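Local coordinates for protein Nrps/pks (Streptomyces albus, PDB 4OPE) that is a ketosynthase domain of the "AT-less" type I polyketide synthase for oxazolomycin, probably catalysing the decarboxylative Claisen condensation that extends the polyketide chain, at the interface of chains A and B. Sequence-based numbering; all coordinates share one arbitrary frame. Chains: chain A/B, Nrps/pks.

The interface of chains A and B. Residues chain A 157, 160-161, 165-167, 169; chain B 272, 274-275.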
ATOM      1  N   ASN A 157       2.045  -6.006  -9.133  1.00 38.13           N
ATOM      2  CA  ASN A 157       1.758  -7.382  -9.580  1.00 37.58           C
ATOM      3  C   ASN A 157       2.339  -7.676 -10.967  1.00 37.45           C
ATOM      4  O   ASN A 157       2.902  -8.730 -11.211  1.00 33.96           O
ATOM      5  CB  ASN A 157       0.251  -7.604  -9.655  1.00 37.44           C
ATOM      6  CG  ASN A 157      -0.419  -7.645  -8.320  1.00 35.79           C
ATOM      7  OD1 ASN A 157      -1.622  -7.560  -8.261  1.00 37.10           O
ATOM      8  ND2 ASN A 157       0.329  -7.781  -7.258  1.00 36.48           N
ATOM      9  N   SER A 160       5.871  -8.243 -10.469  1.00 32.73           N
ATOM     10  CA  SER A 160       6.068  -9.545  -9.876  1.00 35.47           C
ATOM     11  C   SER A 160       5.909 -10.694 -10.915  1.00 36.98           C
ATOM     12  O   SER A 160       6.662 -11.660 -10.907  1.00 37.67           O
ATOM     13  CB  SER A 160       5.150  -9.735  -8.664  1.00 35.34           C
ATOM     14  OG  SER A 160       5.578  -8.926  -7.572  1.00 34.12           O
ATOM     15  N   TYR A 161       4.950 -10.545 -11.821  1.00 37.85           N
ATOM     16  CA  TYR A 161       4.643 -11.553 -12.790  1.00 38.35           C
ATOM     17  C   TYR A 161       5.780 -11.692 -13.793  1.00 38.39           C
ATOM     18  O   TYR A 161       6.341 -12.762 -13.978  1.00 41.86           O
ATOM     19  CB  TYR A 161       3.384 -11.177 -13.511  1.00 40.18           C
ATOM     20  CG  TYR A 161       3.185 -11.948 -14.758  1.00 46.70           C
ATOM     21  CD1 TYR A 161       2.850 -13.307 -14.700  1.00 52.46           C
ATOM     22  CD2 TYR A 161       3.310 -11.341 -15.997  1.00 47.62           C
ATOM     23  CE1 TYR A 161       2.649 -14.046 -15.847  1.00 57.22           C
ATOM     24  CE2 TYR A 161       3.146 -12.069 -17.157  1.00 55.65           C
ATOM     25  CZ  TYR A 161       2.813 -13.426 -17.088  1.00 59.93           C
ATOM     26  OH  TYR A 161       2.615 -14.164 -18.243  1.00 60.96           O
ATOM     27  N   PHE A 165       8.851 -12.646  -9.522  1.00 36.57           N
ATOM     28  CA  PHE A 165       9.118 -12.337  -8.128  1.00 37.66           C
ATOM     29  C   PHE A 165       7.955 -12.852  -7.280  1.00 38.22           C
ATOM     30  O   PHE A 165       6.825 -12.346  -7.361  1.00 39.09           O
ATOM     31  CB  PHE A 165       9.314 -10.820  -7.939  1.00 38.08           C
ATOM     32  CG  PHE A 165      10.551 -10.258  -8.589  1.00 37.93           C
ATOM     33  CD1 PHE A 165      11.644 -11.062  -8.873  1.00 38.60           C
ATOM     34  CD2 PHE A 165      10.617  -8.906  -8.901  1.00 36.59           C
ATOM     35  CE1 PHE A 165      12.765 -10.538  -9.471  1.00 39.09           C
ATOM     36  CE2 PHE A 165      11.731  -8.372  -9.472  1.00 36.57           C
ATOM     37  CZ  PHE A 165      12.811  -9.186  -9.774  1.00 38.67           C
ATOM     38  N   ASP A 166       8.215 -13.881  -6.486  1.00 39.32           N
ATOM     39  CA  ASP A 166       7.119 -14.571  -5.800  1.00 41.22           C
ATOM     40  C   ASP A 166       7.140 -14.295  -4.301  1.00 39.05           C
ATOM     41  O   ASP A 166       6.559 -14.989  -3.522  1.00 40.49           O
ATOM     42  CB  ASP A 166       7.086 -16.070  -6.167  1.00 43.32           C
ATOM     43  CG  ASP A 166       8.319 -16.850  -5.697  1.00 47.97           C
ATOM     44  OD1 ASP A 166       9.240 -16.265  -5.046  1.00 47.24           O
ATOM     45  OD2 ASP A 166       8.349 -18.082  -5.991  1.00 51.54           O
ATOM     46  N   GLY A 167       7.822 -13.235  -3.919  1.00 37.65           N
ATOM     47  CA  GLY A 167       7.640 -12.640  -2.615  1.00 36.24           C
ATOM     48  C   GLY A 167       6.407 -11.757  -2.591  1.00 34.22           C
ATOM     49  O   GLY A 167       5.621 -11.708  -3.552  1.00 33.67           O
ATOM     50  N   SER A 169       3.943  -8.826  -2.982  1.00 32.29           N
ATOM     51  CA  SER A 169       3.764  -7.885  -4.088  1.00 33.70           C
ATOM     52  C   SER A 169       2.701  -6.871  -3.674  1.00 32.09           C
ATOM     53  O   SER A 169       1.556  -7.156  -3.740  1.00 31.55           O
ATOM     54  CB  SER A 169       3.354  -8.617  -5.415  1.00 34.92           C
ATOM     55  OG  SER A 169       3.162  -7.718  -6.536  1.00 34.03           O
TER
ATOM     56  N   HIS B 272       3.362 -13.964  -3.826  1.00 36.09           N
ATOM     57  CA  HIS B 272       2.772 -13.708  -5.141  1.00 38.07           C
ATOM     58  C   HIS B 272       3.010 -14.912  -6.034  1.00 38.21           C
ATOM     59  O   HIS B 272       3.937 -15.700  -5.804  1.00 37.76           O
ATOM     60  CB  HIS B 272       3.401 -12.436  -5.763  1.00 36.82           C
ATOM     61  CG  HIS B 272       2.811 -12.034  -7.080  1.00 35.44           C
ATOM     62  ND1 HIS B 272       3.237 -12.557  -8.269  1.00 36.53           N
ATOM     63  CD2 HIS B 272       1.855 -11.138  -7.401  1.00 36.52           C
ATOM     64  CE1 HIS B 272       2.584 -12.001  -9.273  1.00 37.25           C
ATOM     65  NE2 HIS B 272       1.725 -11.145  -8.772  1.00 36.85           N
ATOM     66  N   GLY B 274       4.322 -15.143  -8.966  1.00 37.08           N
ATOM     67  CA  GLY B 274       5.419 -15.038  -9.933  1.00 38.52           C
ATOM     68  C   GLY B 274       4.904 -15.157 -11.341  1.00 40.39           C
ATOM     69  O   GLY B 274       3.781 -14.763 -11.625  1.00 43.64           O
ATOM     70  N   ALA B 275       5.726 -15.741 -12.197  1.00 44.24           N
ATOM     71  CA  ALA B 275       5.395 -16.045 -13.595  1.00 47.95           C
ATOM     72  C   ALA B 275       4.795 -17.427 -13.755  1.00 51.13           C
ATOM     73  O   ALA B 275       5.507 -18.362 -14.119  1.00 59.69           O
ATOM     74  CB  ALA B 275       6.664 -15.975 -14.432  1.00 45.73           C
TER
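One face of the B:His272 imidazole is capped by A:Ser160, whose CB sits over the ring centre, 3.4 Å from the centroid, in a CH-pi contact; at the ring edge, in plane, lies CA of B:Gly274 from the same chain. With CG anti to the backbone N (chi1 -177°), the ring points from the end of strand 263-272 towards helix 152-163 of chain A. CB of A:Ser169 meets CD2 at 3.5 Å from the A:Ser160 side of the plane, and ND2 of the A:Asn157 amide, turned 40° from the imidazole, lies 3.7 Å from CD2. B:Gly274 N donates to ring ND1 at 2.9 Å, tilted 22° out of the ring plane, which helps fix the ring's rotation. Next to the cap, chain A ties its own polar groups together: A:Asn157 ND2 gives a hydrogen bond to A:Ser169 OG, which passes one on to A:Ser160 OG. An alanine in place of B:His272 would probably open a gap beneath A:Ser160 CB and leave B:Gly274 N without its imidazole acceptor. The patch belongs to a two-fold interface between identical chains, consistent with the dimers that ketosynthases typically form. The bond from B:His272 N to A:Asp166 O, at 3.4 Å, is weak. Further along, CD1 of the A:Tyr161 ring lies 3.5 Å from O of B:Gly274, while the methyl CB of B:Ala275 comes 3.3 Å from A:Tyr161 O.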